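Ancestral congerin Con-anc (PDB 3AJZ) probably binds beta-galactosides as a reconstructed ancestral fish galectin of the congerin lineage, here holding a galactose-containing glycan. Local coordinates at residues 36-39 / 40-43. Sequence-based numbering, arbitrary orientation.
Sequences GEST and DSIA
Ser38 and Ser41 close a type I beta turn at the end of a beta hairpin, with Thr39 and Asp40 at its two corners, both polar and exposed, as suits a surface turn. The backbone bond that closes the turn is long, 3.3 Å from Ser41 N to Ser38 O, and its donor stands well above the carbonyl plane, 47° out of it. Hydroxyls may add to this modest closure. Ser38 OG and Ser41 OG meet at 2.5 Å in the conformer given, one of two modelled for Ser41, and so short a bond is doubtful. Each OG lies between its own backbone N and carbonyl carbon (chi1 67° in both), which brings the two oxygens together across the mouth of the turn. Serine suits both places, being small and able both to donate and to accept a hydrogen bond.

Water continues the closure. One molecule accepts from Glu37 N at 2.7 Å, while a second lies 2.7 Å from both Thr39 O and Ser41 O and can donate to either, though other acceptors compete for its protons.

Nonpolar contact is slight: Ala43 CB comes within 4.2 Å of Gly36 CA. A side chain at Gly36 would crowd Ser41 O and Ile42 CA, so glycine lets the two arms of the hairpin pass closely.

The turn links the antiparallel strands 30-36 and 42-49 of the galectin beta-sandwich, at the surface. Gly36 bonds through its backbone to Asn119 and Phe120 of strand 117-125, and Ile42 to Met64 of strand 58-65.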
loop_
_atom_site.group_PDB
_atom_site.type_symbol
_atom_site.label_atom_id
_atom_site.label_comp_id
_atom_site.label_asym_id
_atom_site.label_seq_id
_atom_site.Cartn_x
_atom_site.Cartn_y
_atom_site.Cartn_z
ATOM N N GLY A 36 -12.908 -0.378 -2.563
ATOM C CA GLY A 36 -14.158 0.259 -2.170
ATOM C C GLY A 36 -13.982 1.667 -1.664
ATOM O O GLY A 36 -12.887 2.259 -1.739
ATOM N N GLU A 37 -15.071 2.225 -1.169
ATOM C CA GLU A 37 -15.068 3.645 -0.812
ATOM C C GLU A 37 -15.830 3.984 0.463
ATOM O O GLU A 37 -15.834 5.147 0.906
ATOM C CB GLU A 37 -15.488 4.546 -2.001
ATOM C CG GLU A 37 -16.930 4.366 -2.483
ATOM C CD GLU A 37 -17.915 5.234 -1.713
ATOM O OE1 GLU A 37 -17.772 6.488 -1.706
ATOM O OE2 GLU A 37 -18.829 4.657 -1.122
ATOM N N SER A 38 -16.441 2.974 1.074
ATOM C CA SER A 38 -17.080 3.188 2.376
ATOM C C SER A 38 -16.948 1.965 3.266
ATOM O O SER A 38 -16.768 0.845 2.775
ATOM C CB SER A 38 -18.529 3.671 2.235
ATOM O OG SER A 38 -19.339 2.669 1.676
ATOM N N THR A 39 -17.041 2.174 4.579
ATOM C CA THR A 39 -16.622 1.157 5.552
ATOM C C THR A 39 -17.317 -0.220 5.554
ATOM O O THR A 39 -16.666 -1.233 5.802
ATOM C CB THR A 39 -16.577 1.725 6.995
ATOM O OG1 THR A 39 -17.884 2.164 7.373
ATOM C CG2 THR A 39 -15.613 2.884 7.068
ATOM N N ASP A 40 -18.610 -0.305 5.292
ATOM C CA ASP A 40 -19.195 -1.660 5.304
ATOM C C ASP A 40 -19.569 -2.172 3.907
ATOM O O ASP A 40 -20.458 -3.012 3.732
ATOM C CB ASP A 40 -20.340 -1.738 6.310
ATOM C CG ASP A 40 -19.853 -1.533 7.739
ATOM O OD1 ASP A 40 -20.349 -0.587 8.386
ATOM O OD2 ASP A 40 -18.965 -2.298 8.195
ATOM N N SER A 41 -18.841 -1.669 2.916
ATOM C CA SER A 41 -19.132 -1.962 1.523
ATOM C C SER A 41 -17.855 -2.303 0.784
ATOM O O SER A 41 -16.776 -1.917 1.203
ATOM C CB SER A 41 -19.836 -0.786 0.835
ATOM O OG SER A 41 -18.993 0.352 0.713
ATOM N N ILE A 42 -17.997 -3.045 -0.304
ATOM C CA ILE A 42 -16.895 -3.379 -1.193
ATOM C C ILE A 42 -17.480 -3.208 -2.587
ATOM O O ILE A 42 -18.439 -3.894 -2.964
ATOM C CB ILE A 42 -16.473 -4.853 -1.043
ATOM C CG1 ILE A 42 -16.009 -5.152 0.391
ATOM C CG2 ILE A 42 -15.344 -5.169 -2.054
ATOM C CD1 ILE A 42 -15.873 -6.651 0.699
ATOM N N ALA A 43 -16.927 -2.282 -3.354
ATOM C CA ALA A 43 -17.436 -2.001 -4.694
ATOM C C ALA A 43 -17.082 -3.125 -5.664
ATOM O O ALA A 43 -17.854 -3.469 -6.579
ATOM C CB ALA A 43 -16.880 -0.635 -5.208
HETATM O O HOH W 1 -16.997 0.364 -0.709
HETATM O O HOH W 2 -15.467 -2.203 3.565
#